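Side-chain contacts in MaoC domain protein dehydratase (Chloroflexus aurantiacus, PDB 4E3E), which catalyses the reversible dehydration of beta-methylmalyl-CoA to mesaconyl-CoA in the glyoxylate assimilation cycle: residues A[51-56]-A[60-65]; A[66-71]-A[93-98]; A[172-177]-A[270-275]; A[256-261]-A[344-349]. One frame throughout, in Å; residues are numbered along the deposited sequence.

Contact 1. Residues A[51-56]-A[60-65]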
loop_
_atom_site.group_PDB
_atom_site.type_symbol
_atom_site.label_atom_id
_atom_site.label_comp_id
_atom_site.label_asym_id
_atom_site.label_seq_id
_atom_site.Cartn_x
_atom_site.Cartn_y
_atom_site.Cartn_z
ATOM N N PRO A 51 11.259 16.763 10.914
ATOM C CA PRO A 51 12.108 17.574 11.805
ATOM C C PRO A 51 13.578 17.096 11.886
ATOM O O PRO A 51 14.482 17.921 11.969
ATOM C CB PRO A 51 11.390 17.487 13.163
ATOM C CG PRO A 51 9.961 17.149 12.805
ATOM C CD PRO A 51 10.107 16.191 11.646
ATOM N N PHE A 52 13.813 15.790 11.826
ATOM C CA PHE A 52 15.172 15.268 11.809
ATOM C C PHE A 52 15.905 15.783 10.566
ATOM O O PHE A 52 17.018 16.306 10.671
ATOM C CB PHE A 52 15.159 13.735 11.851
ATOM C CG PHE A 52 16.530 13.111 11.977
ATOM C CD1 PHE A 52 17.296 12.843 10.839
ATOM C CD2 PHE A 52 17.052 12.770 13.238
ATOM C CE1 PHE A 52 18.561 12.271 10.950
ATOM C CE2 PHE A 52 18.313 12.178 13.353
ATOM C CZ PHE A 52 19.071 11.940 12.206
ATOM N N ALA A 53 15.263 15.672 9.402
ATOM C CA ALA A 53 15.848 16.144 8.146
ATOM C C ALA A 53 16.093 17.652 8.176
ATOM O O ALA A 53 17.160 18.133 7.732
ATOM C CB ALA A 53 14.977 15.752 6.970
ATOM N N GLN A 54 15.147 18.399 8.742
ATOM C CA GLN A 54 15.313 19.857 8.852
ATOM C C GLN A 54 16.458 20.274 9.765
ATOM O O GLN A 54 17.109 21.287 9.512
ATOM C CB GLN A 54 14.013 20.531 9.283
ATOM C CG GLN A 54 12.988 20.544 8.162
ATOM C CD GLN A 54 11.603 20.922 8.630
ATOM O OE1 GLN A 54 11.297 20.873 9.820
ATOM N NE2 GLN A 54 10.745 21.284 7.686
ATOM N N SER A 55 16.720 19.492 10.814
ATOM C CA SER A 55 17.838 19.794 11.712
ATOM C C SER A 55 19.180 19.614 10.987
ATOM O O SER A 55 20.217 20.081 11.459
ATOM C CB SER A 55 17.797 18.922 12.960
ATOM O OG SER A 55 18.180 17.587 12.637
ATOM N N LEU A 56 19.149 18.930 9.845
ATOM C CA LEU A 56 20.336 18.770 9.014
ATOM C C LEU A 56 20.362 19.781 7.877
ATOM O O LEU A 56 21.250 19.736 7.024
ATOM C CB LEU A 56 20.425 17.344 8.468
ATOM C CG LEU A 56 20.396 16.250 9.539
ATOM C CD1 LEU A 56 20.563 14.878 8.898
ATOM C CD2 LEU A 56 21.437 16.482 10.633
ATOM N N ARG A 60 12.710 19.333 4.185
ATOM C CA ARG A 60 11.822 18.400 4.823
ATOM C C ARG A 60 12.452 17.065 4.548
ATOM O O ARG A 60 13.477 17.016 3.963
ATOM C CB ARG A 60 10.433 18.476 4.232
ATOM C CG ARG A 60 10.407 18.450 2.728
ATOM C CD ARG A 60 9.034 18.689 2.144
ATOM N NE ARG A 60 8.054 17.677 2.489
ATOM C CZ ARG A 60 6.784 17.725 2.136
ATOM N NH1 ARG A 60 5.953 16.777 2.484
ATOM N NH2 ARG A 60 6.341 18.740 1.438
ATOM N N ALA A 61 11.852 15.989 5.000
ATOM C CA ALA A 61 12.459 14.703 4.778
ATOM C C ALA A 61 12.527 14.482 3.292
ATOM O O ALA A 61 11.570 14.648 2.611
ATOM C CB ALA A 61 11.645 13.621 5.433
ATOM N N PRO A 62 13.677 14.083 2.808
ATOM C CA PRO A 62 13.845 13.804 1.374
ATOM C C PRO A 62 13.315 12.407 1.011
ATOM O O PRO A 62 13.201 11.559 1.881
ATOM C CB PRO A 62 15.363 13.818 1.205
ATOM C CG PRO A 62 15.868 13.312 2.532
ATOM C CD PRO A 62 14.931 13.892 3.564
ATOM N N ILE A 63 13.014 12.199 -0.271
ATOM C CA ILE A 63 12.705 10.885 -0.816
ATOM C C ILE A 63 13.934 9.960 -0.667
ATOM O O ILE A 63 15.055 10.374 -0.934
ATOM C CB ILE A 63 12.298 11.007 -2.325
ATOM C CG1 ILE A 63 11.127 11.981 -2.531
ATOM C CG2 ILE A 63 11.949 9.646 -2.925
ATOM C CD1 ILE A 63 9.899 11.695 -1.674
ATOM N N ASP A 64 13.725 8.709 -0.250
ATOM C CA ASP A 64 14.785 7.736 -0.188
ATOM C C ASP A 64 15.512 7.646 -1.547
ATOM O O ASP A 64 14.868 7.503 -2.598
ATOM C CB ASP A 64 14.188 6.353 0.140
ATOM C CG ASP A 64 15.248 5.327 0.534
ATOM O OD1 ASP A 64 15.207 4.850 1.691
ATOM O OD2 ASP A 64 16.119 4.989 -0.312
ATOM N N SER A 65 16.845 7.687 -1.516
ATOM C CA SER A 65 17.671 7.601 -2.727
ATOM C C SER A 65 17.316 6.385 -3.570
ATOM O O SER A 65 17.320 6.457 -4.801
ATOM C CB SER A 65 19.163 7.537 -2.376
ATOM O OG SER A 65 19.667 8.829 -2.116
#
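Ala53, on the last turn of helix 50-55, sets its methyl group against the backbone of Arg60 and Ala61. Ala53 CB lies 3.5 Å from Ala61 CA, tighter than usual van der Waals contact. Ala53 CB is also 3.6 Å from Arg60 O and 3.9 Å from Pro62 CD. Ala53 CB and Ala61 CB are 4.2 Å apart. The contact is therefore a small side chain pressed onto an extended backbone, and no hydrogen bond joins the two segments. Gln54 adds a thin apolar flank. Gln54 CG is 4.1 Å from Arg60 CA and lies anti to its own carbonyl carbon (chi1 -73°). The chain then runs on extended, and the amide NE2 bonds to Glu59 O in the connecting turn. Arg60 points its CB away from the helix, and NH1 forms a salt bridge with Glu30. Thr50 OG1, at the start of the same helix 50-55, bonds to Ala61 N. Within the helix end, Ser55 OG donates to Phe52 O at 2.6 Å, tilted 19° from the carbonyl plane. Residues Pro62 to Ser65 probably contribute to substrate binding, so the packing lies at the start of a likely binding segment. Asp64 is the N-cap of the next helix, with OD2 bonded to Leu66 N. Leu46 of helix 45-48 touches both Ala53 and Pro62, and so both segments. Pro62 also packs on Val98, just past strand 84-95, and Ile63 meets Val33 of helix 30-40 before helix 65-80 begins.

Contact 2. Residues A[66-71]-A[93-98]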
loop_
_atom_site.group_PDB
_atom_site.type_symbol
_atom_site.label_atom_id
_atom_site.label_comp_id
_atom_site.label_asym_id
_atom_site.label_seq_id
_atom_site.Cartn_x
_atom_site.Cartn_y
_atom_site.Cartn_z
ATOM N N LEU A 66 17.024 5.262 -2.921
ATOM C CA LEU A 66 16.669 4.069 -3.687
ATOM C C LEU A 66 15.262 4.128 -4.294
ATOM O O LEU A 66 15.022 3.546 -5.362
ATOM C CB LEU A 66 16.838 2.810 -2.847
ATOM C CG LEU A 66 18.264 2.495 -2.463
ATOM C CD1 LEU A 66 18.233 1.172 -1.714
ATOM C CD2 LEU A 66 19.143 2.381 -3.708
ATOM N N LEU A 67 14.336 4.817 -3.622
ATOM C CA LEU A 67 13.022 5.088 -4.226
ATOM C C LEU A 67 13.203 5.932 -5.505
ATOM O O LEU A 67 12.615 5.610 -6.553
ATOM C CB LEU A 67 12.054 5.754 -3.234
ATOM C CG LEU A 67 10.641 6.140 -3.718
ATOM C CD1 LEU A 67 9.915 4.973 -4.406
ATOM C CD2 LEU A 67 9.817 6.696 -2.546
ATOM N N VAL A 68 14.023 6.988 -5.415
ATOM C CA VAL A 68 14.436 7.755 -6.595
ATOM C C VAL A 68 15.033 6.833 -7.677
ATOM O O VAL A 68 14.648 6.900 -8.859
ATOM C CB VAL A 68 15.456 8.862 -6.248
ATOM C CG1 VAL A 68 16.010 9.508 -7.525
ATOM C CG2 VAL A 68 14.822 9.931 -5.354
ATOM N N PHE A 69 15.970 5.982 -7.277
ATOM C CA PHE A 69 16.593 5.055 -8.222
ATOM C C PHE A 69 15.593 4.150 -8.965
ATOM O O PHE A 69 15.625 4.092 -10.209
ATOM C CB PHE A 69 17.706 4.260 -7.546
ATOM C CG PHE A 69 18.335 3.229 -8.429
ATOM C CD1 PHE A 69 19.378 3.569 -9.292
ATOM C CD2 PHE A 69 17.882 1.924 -8.405
ATOM C CE1 PHE A 69 19.961 2.613 -10.106
ATOM C CE2 PHE A 69 18.465 0.961 -9.222
ATOM C CZ PHE A 69 19.501 1.311 -10.078
ATOM N N HIS A 70 14.716 3.459 -8.225
ATOM C CA HIS A 70 13.742 2.542 -8.839
ATOM C C HIS A 70 12.756 3.218 -9.761
ATOM O O HIS A 70 12.351 2.666 -10.773
ATOM C CB HIS A 70 12.999 1.741 -7.777
ATOM C CG HIS A 70 13.905 0.923 -6.896
ATOM N ND1 HIS A 70 14.955 0.231 -7.389
ATOM C CD2 HIS A 70 13.901 0.710 -5.520
ATOM C CE1 HIS A 70 15.588 -0.402 -6.380
ATOM N NE2 HIS A 70 14.943 -0.109 -5.238
ATOM N N ILE A 71 12.375 4.439 -9.426
ATOM C CA ILE A 71 11.494 5.208 -10.297
ATOM C C ILE A 71 12.184 5.605 -11.614
ATOM O O ILE A 71 11.611 5.399 -12.690
ATOM C CB ILE A 71 10.871 6.403 -9.549
ATOM C CG1 ILE A 71 9.835 5.862 -8.538
ATOM C CG2 ILE A 71 10.209 7.378 -10.533
ATOM C CD1 ILE A 71 9.321 6.886 -7.563
ATOM N N GLY A 93 26.828 5.544 -10.819
ATOM C CA GLY A 93 25.521 5.987 -10.333
ATOM C C GLY A 93 25.685 7.124 -9.352
ATOM O O GLY A 93 25.941 6.881 -8.175
ATOM N N ARG A 94 25.553 8.362 -9.835
ATOM C CA ARG A 94 25.776 9.559 -9.017
ATOM C C ARG A 94 24.436 10.219 -8.668
ATOM O O ARG A 94 23.696 10.616 -9.573
ATOM C CB ARG A 94 26.656 10.560 -9.781
ATOM C CG ARG A 94 26.960 11.848 -9.016
ATOM C CD ARG A 94 27.677 12.851 -9.902
ATOM N NE ARG A 94 26.833 13.285 -11.013
ATOM C CZ ARG A 94 25.986 14.309 -10.961
ATOM N NH1 ARG A 94 25.860 15.018 -9.844
ATOM N NH2 ARG A 94 25.268 14.628 -12.032
ATOM N N PHE A 95 24.124 10.327 -7.369
ATOM C CA PHE A 95 22.934 11.075 -6.933
ATOM C C PHE A 95 23.243 12.565 -6.962
ATOM O O PHE A 95 24.328 12.973 -6.578
ATOM C CB PHE A 95 22.435 10.585 -5.557
ATOM C CG PHE A 95 21.801 9.207 -5.625
ATOM C CD1 PHE A 95 20.437 9.060 -5.914
ATOM C CD2 PHE A 95 22.570 8.060 -5.458
ATOM C CE1 PHE A 95 19.861 7.786 -6.020
ATOM C CE2 PHE A 95 21.997 6.790 -5.550
ATOM C CZ PHE A 95 20.644 6.649 -5.840
ATOM N N GLY A 96 22.312 13.368 -7.467
ATOM C CA GLY A 96 22.553 14.794 -7.694
ATOM C C GLY A 96 21.711 15.612 -6.726
ATOM O O GLY A 96 21.863 15.486 -5.518
ATOM N N ALA A 97 20.810 16.443 -7.242
ATOM C CA ALA A 97 19.931 17.229 -6.375
ATOM C C ALA A 97 19.016 16.336 -5.535
ATOM O O ALA A 97 18.567 15.264 -5.981
ATOM C CB ALA A 97 19.114 18.225 -7.189
ATOM N N VAL A 98 18.774 16.771 -4.303
ATOM C CA VAL A 98 17.811 16.120 -3.409
ATOM C C VAL A 98 16.412 16.132 -4.039
ATOM O O VAL A 98 16.008 17.113 -4.688
ATOM C CB VAL A 98 17.771 16.845 -2.042
ATOM C CG1 VAL A 98 16.755 16.225 -1.100
ATOM C CG2 VAL A 98 19.143 16.815 -1.406
#
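This is a buried, purely apolar helix-to-sheet contact, in which Phe95 of strand 84-95 reaches across to Val68 and Phe69 of helix 65-80. The backbones stay well apart, with Phe69 CA and Phe95 CA 8.8 Å from each other. The Phe95 ring bridges the gap with its outer edge. Phe95 CZ meets Phe69 CB at 4.2 Å, and Phe95 CE1 meets Val68 CG1 at 4.5 Å. Both partners lie near the plane of the Phe95 ring, so it meets them edge-on. Phe95 CB points toward the helix, and with CG anti to the carbonyl carbon (chi1 -71°) the ring reaches its flank. An antiparallel sheet wrapped round a long central helix is the mark of the hot dog fold, the clan to which this enzyme belongs. The Phe69 ring does not stack on Phe95. Phe69 CG is anti to the backbone N (chi1 176°), and the ring meets Tyr142 and Ile274 instead. Leu140 and Ile271, on the two strands flanking 84-95, also pack against Phe95. Just past Phe95 the strand ends in Gly96, Ala97 and Val98, which probably bind substrate. Val68 also packs on Val139 of strand 138-149 and on Val99.

Contact 3. Residues A[172-177]-A[270-275]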
loop_
_atom_site.group_PDB
_atom_site.type_symbol
_atom_site.label_atom_id
_atom_site.label_comp_id
_atom_site.label_asym_id
_atom_site.label_seq_id
_atom_site.Cartn_x
_atom_site.Cartn_y
_atom_site.Cartn_z
ATOM N N THR A 172 35.006 13.173 -5.039
ATOM C CA THR A 172 34.917 14.577 -5.441
ATOM C C THR A 172 33.650 14.864 -6.253
ATOM O O THR A 172 33.303 16.024 -6.444
ATOM C CB THR A 172 36.154 15.009 -6.244
ATOM O OG1 THR A 172 36.408 14.038 -7.266
ATOM C CG2 THR A 172 37.381 15.101 -5.328
ATOM N N ASP A 173 32.956 13.818 -6.709
ATOM C CA ASP A 173 31.686 13.973 -7.447
ATOM C C ASP A 173 30.429 13.825 -6.574
ATOM O O ASP A 173 29.314 14.031 -7.058
ATOM C CB ASP A 173 31.586 12.956 -8.604
ATOM C CG ASP A 173 32.519 13.279 -9.764
ATOM O OD1 ASP A 173 33.101 14.378 -9.808
ATOM O OD2 ASP A 173 32.666 12.424 -10.649
ATOM N N LEU A 174 30.599 13.450 -5.310
ATOM C CA LEU A 174 29.449 13.188 -4.437
ATOM C C LEU A 174 28.758 14.468 -4.010
ATOM O O LEU A 174 29.411 15.420 -3.629
ATOM C CB LEU A 174 29.876 12.424 -3.186
ATOM C CG LEU A 174 30.555 11.061 -3.373
ATOM C CD1 LEU A 174 30.864 10.437 -2.023
ATOM C CD2 LEU A 174 29.687 10.122 -4.179
ATOM N N THR A 175 27.431 14.475 -4.066
ATOM C CA THR A 175 26.631 15.562 -3.495
ATOM C C THR A 175 26.446 15.296 -2.003
ATOM O O THR A 175 26.107 14.178 -1.610
ATOM C CB THR A 175 25.264 15.679 -4.204
ATOM O OG1 THR A 175 25.478 16.050 -5.567
ATOM C CG2 THR A 175 24.381 16.729 -3.552
ATOM N N VAL A 176 26.695 16.315 -1.180
ATOM C CA VAL A 176 26.542 16.217 0.278
ATOM C C VAL A 176 25.562 17.319 0.686
ATOM O O VAL A 176 25.978 18.407 1.092
ATOM C CB VAL A 176 27.899 16.373 1.021
ATOM C CG1 VAL A 176 27.728 16.176 2.523
ATOM C CG2 VAL A 176 28.931 15.396 0.478
ATOM N N PRO A 177 24.252 17.036 0.567
ATOM C CA PRO A 177 23.204 18.067 0.557
ATOM C C PRO A 177 22.734 18.516 1.926
ATOM O O PRO A 177 21.875 19.384 2.019
ATOM C CB PRO A 177 22.048 17.365 -0.145
ATOM C CG PRO A 177 22.237 15.899 0.182
ATOM C CD PRO A 177 23.695 15.674 0.429
ATOM N N SER A 270 22.269 8.253 4.099
ATOM C CA SER A 270 21.787 8.226 2.720
ATOM C C SER A 270 22.841 7.639 1.816
ATOM O O SER A 270 24.037 7.649 2.147
ATOM C CB SER A 270 21.424 9.630 2.237
ATOM O OG SER A 270 22.588 10.436 2.117
ATOM N N ILE A 271 22.385 7.126 0.679
ATOM C CA ILE A 271 23.254 6.601 -0.351
ATOM C C ILE A 271 23.565 7.715 -1.328
ATOM O O ILE A 271 22.646 8.354 -1.869
ATOM C CB ILE A 271 22.605 5.418 -1.101
ATOM C CG1 ILE A 271 22.415 4.234 -0.140
ATOM C CG2 ILE A 271 23.448 5.073 -2.328
ATOM C CD1 ILE A 271 21.574 3.087 -0.703
ATOM N N ALA A 272 24.858 7.967 -1.533
ATOM C CA ALA A 272 25.282 9.060 -2.397
ATOM C C ALA A 272 25.740 8.581 -3.775
ATOM O O ALA A 272 25.790 9.372 -4.727
ATOM C CB ALA A 272 26.366 9.876 -1.719
ATOM N N ALA A 273 26.073 7.295 -3.886
ATOM C CA ALA A 273 26.482 6.729 -5.159
ATOM C C ALA A 273 26.271 5.232 -5.191
ATOM O O ALA A 273 26.352 4.564 -4.154
ATOM C CB ALA A 273 27.955 7.027 -5.436
ATOM N N ILE A 274 26.023 4.715 -6.390
ATOM C CA ILE A 274 26.074 3.278 -6.658
ATOM C C ILE A 274 27.272 3.005 -7.576
ATOM O O ILE A 274 27.354 3.554 -8.673
ATOM C CB ILE A 274 24.776 2.777 -7.312
ATOM C CG1 ILE A 274 23.609 2.948 -6.332
ATOM C CG2 ILE A 274 24.914 1.313 -7.727
ATOM C CD1 ILE A 274 22.240 2.960 -6.986
ATOM N N ASN A 275 28.189 2.158 -7.116
ATOM C CA ASN A 275 29.435 1.871 -7.847
ATOM C C ASN A 275 29.313 0.643 -8.734
ATOM O O ASN A 275 29.810 0.619 -9.867
ATOM C CB ASN A 275 30.583 1.687 -6.852
ATOM C CG ASN A 275 30.676 2.838 -5.869
ATOM O OD1 ASN A 275 30.681 2.640 -4.641
ATOM N ND2 ASN A 275 30.708 4.047 -6.396
HETATM O O HOH W 1 26.291 11.967 -4.896
#
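Leu174, in the long connection after strand 138-149, packs on Ala272 and Ala273 of strand 270-278. The two alanines form a classic beta bulge in the sheet of this hot dog enzyme. Both face Thr345 on the neighbouring strand. The bulge also turns both methyl groups toward the loop, where a regular strand would alternate them. One leucine branch uses this surface. Leu174 CD2 lies 3.8 Å from Ala273 CB and 4.1 Å from Ala272 CB, and so straddles the two methyls. Leu174 CG stands anti to its carbonyl carbon (chi1 -59°), which carries the branched end onto the strand although the CB itself does not point there. Thr345 also touches Leu174, so the leucine rests on two strands at once. Next in the loop, the backbone of Thr175 comes loosely near, with Thr175 O 4.3 Å from Ala272 CB. Thr175 OG1 has a weak hydrogen bond to Phe95 O, close to the probable substrate-binding residue Gly96. No direct hydrogen bond links loop and strand here. A water does so: it accepts from Thr175 N at 2.9 Å and donates to Ala272 O at 2.6 Å.

Contact 4. Residues A[256-261]-A[344-349]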
loop_
_atom_site.group_PDB
_atom_site.type_symbol
_atom_site.label_atom_id
_atom_site.label_comp_id
_atom_site.label_asym_id
_atom_site.label_seq_id
_atom_site.Cartn_x
_atom_site.Cartn_y
_atom_site.Cartn_z
ATOM N N LEU A 256 15.520 -4.113 0.038
ATOM C CA LEU A 256 15.476 -4.908 1.238
ATOM C C LEU A 256 16.836 -4.932 1.967
ATOM O O LEU A 256 16.894 -4.745 3.191
ATOM C CB LEU A 256 15.032 -6.360 0.908
ATOM C CG LEU A 256 13.536 -6.566 0.552
ATOM C CD1 LEU A 256 13.297 -7.953 -0.027
ATOM C CD2 LEU A 256 12.621 -6.355 1.760
ATOM N N ALA A 257 17.918 -5.174 1.216
ATOM C CA ALA A 257 19.265 -5.218 1.785
ATOM C C ALA A 257 19.592 -3.913 2.489
ATOM O O ALA A 257 20.130 -3.914 3.610
ATOM C CB ALA A 257 20.305 -5.532 0.710
ATOM N N ARG A 258 19.261 -2.794 1.847
ATOM C CA ARG A 258 19.506 -1.498 2.450
ATOM C C ARG A 258 18.719 -1.369 3.760
ATOM O O ARG A 258 19.271 -0.929 4.787
ATOM C CB ARG A 258 19.166 -0.379 1.458
ATOM C CG ARG A 258 19.083 1.040 2.037
ATOM C CD ARG A 258 20.388 1.636 2.576
ATOM N NE ARG A 258 20.158 3.065 2.867
ATOM C CZ ARG A 258 20.916 3.834 3.641
ATOM N NH1 ARG A 258 22.020 3.350 4.234
ATOM N NH2 ARG A 258 20.574 5.108 3.814
ATOM N N SER A 259 17.439 -1.762 3.733
ATOM C CA SER A 259 16.620 -1.713 4.932
ATOM C C SER A 259 17.235 -2.563 6.054
ATOM O O SER A 259 17.423 -2.075 7.162
ATOM C CB SER A 259 15.198 -2.165 4.633
ATOM O OG SER A 259 14.433 -2.041 5.810
ATOM N N LEU A 260 17.571 -3.818 5.755
ATOM C CA LEU A 260 18.215 -4.700 6.724
ATOM C C LEU A 260 19.537 -4.148 7.263
ATOM O O LEU A 260 19.876 -4.351 8.439
ATOM C CB LEU A 260 18.502 -6.052 6.069
ATOM C CG LEU A 260 17.322 -6.917 5.645
ATOM C CD1 LEU A 260 17.819 -8.097 4.826
ATOM C CD2 LEU A 260 16.507 -7.377 6.849
ATOM N N SER A 261 20.292 -3.465 6.399
ATOM C CA SER A 261 21.569 -2.864 6.792
ATOM C C SER A 261 21.439 -1.844 7.941
ATOM O O SER A 261 22.443 -1.549 8.607
ATOM C CB SER A 261 22.284 -2.225 5.592
ATOM O OG SER A 261 21.834 -0.888 5.380
ATOM N N TYR A 344 28.362 0.386 -3.069
ATOM C CA TYR A 344 27.816 1.724 -3.078
ATOM C C TYR A 344 28.522 2.557 -2.035
ATOM O O TYR A 344 29.350 2.051 -1.264
ATOM C CB TYR A 344 26.288 1.697 -2.828
ATOM C CG TYR A 344 25.879 1.046 -1.517
ATOM C CD1 TYR A 344 26.071 -0.327 -1.307
ATOM C CD2 TYR A 344 25.321 1.804 -0.471
ATOM C CE1 TYR A 344 25.711 -0.934 -0.112
ATOM C CE2 TYR A 344 24.957 1.200 0.736
ATOM C CZ TYR A 344 25.153 -0.180 0.904
ATOM O OH TYR A 344 24.798 -0.800 2.093
ATOM N N THR A 345 28.202 3.839 -2.020
ATOM C CA THR A 345 28.841 4.780 -1.128
ATOM C C THR A 345 27.788 5.521 -0.309
ATOM O O THR A 345 26.835 6.117 -0.863
ATOM C CB THR A 345 29.695 5.779 -1.918
ATOM O OG1 THR A 345 30.711 5.065 -2.632
ATOM C CG2 THR A 345 30.360 6.790 -0.988
ATOM N N VAL A 346 27.969 5.480 1.010
ATOM C CA VAL A 346 27.048 6.134 1.933
ATOM C C VAL A 346 27.723 7.355 2.537
ATOM O O VAL A 346 28.958 7.458 2.560
ATOM C CB VAL A 346 26.596 5.183 3.059
ATOM C CG1 VAL A 346 25.821 3.998 2.479
ATOM C CG2 VAL A 346 27.805 4.690 3.869
ATOM N N LEU A 347 26.914 8.293 3.000
ATOM C CA LEU A 347 27.410 9.407 3.786
ATOM C C LEU A 347 27.094 9.103 5.249
ATOM O O LEU A 347 26.014 8.583 5.547
ATOM C CB LEU A 347 26.743 10.721 3.361
ATOM C CG LEU A 347 26.811 11.125 1.880
ATOM C CD1 LEU A 347 26.005 12.394 1.631
ATOM C CD2 LEU A 347 28.252 11.312 1.418
HETATM N N MSE A 348 28.022 9.428 6.152
HETATM C CA MSE A 348 27.817 9.219 7.596
HETATM C C MSE A 348 28.383 10.384 8.383
HETATM O O MSE A 348 29.485 10.844 8.089
HETATM C CB MSE A 348 28.503 7.913 8.003
HETATM C CG MSE A 348 28.364 7.650 9.501
HETATM SE SE MSE A 348 28.998 5.838 9.991
HETATM C CE MSE A 348 27.794 4.579 9.035
ATOM N N PRO A 349 27.651 10.865 9.411
ATOM C CA PRO A 349 28.191 11.931 10.248
ATOM C C PRO A 349 29.514 11.524 10.890
ATOM O O PRO A 349 29.726 10.340 11.212
ATOM C CB PRO A 349 27.135 12.100 11.336
ATOM C CG PRO A 349 25.884 11.573 10.731
ATOM C CD PRO A 349 26.312 10.441 9.861
HETATM O O HOH W 2 23.457 0.882 4.095
#
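Arg258, on helix 250-265, sends its side chain along the buried layer between helix and sheet to Val346 of strand 338-349. This is a second helix-on-sheet layer of the hot dog architecture. Arg258 CB packs on Leu66 CD1 of helix 65-80. CG leaves anti to the backbone N (chi1 167°), and a bend at chi2 (66°) turns the chain toward the strands. CD and NE then both run along the side chain of Ile271. At the tip, Arg258 NH1 is 4.2 Å from Val346 CG1, which approaches the guanidinium obliquely. NH1 also donates to Ala268 O, in the turn between helix and strand 270-278, and to a water. Phe44 makes a cation-pi contact with the group. The nearest side-chain atoms of Arg258 and Asp64, a probable substrate-binding residue, are about 5 Å apart. The water lies in the plane of the guanidinium, at its edge, with its O 2.9 Å from Arg258 NH1. It is in the plane of the Tyr344 ring too. Tyr344 OH, which also bonds to Thr314 OG1, is 4.4 Å from Ser261 OG, and the water bridges them. Tyr344 and Val346 both point from the strand toward the helix, while Thr345 between them does not. Ser261 OG donates to Arg258 O at 2.6 Å, one turn back in its own helix, and Ser261 OG accepts a hydrogen bond from the water O at 2.7 Å.

From the N terminus, contact 1 closes first, a tight turn joining helix 50-55 to the approach of helix 65-80. Contact 2 follows in series and folds strand 84-95 back against that helix. Val98 packs on Pro62 and so joins the two. Contact 3 opens in the connection after strand 138-149 and spans 92 residues to strand 270-278, the sheet neighbour of 84-95. Contact 4 crosses it, since helix 250-265 precedes strand 270-278 while strand 338-349 comes after. No contact nests inside another. Contacts 2, 3 and 4 share the antiparallel sheet, and Ser65 OG bonded to Ile271 O ties contact 1 to it.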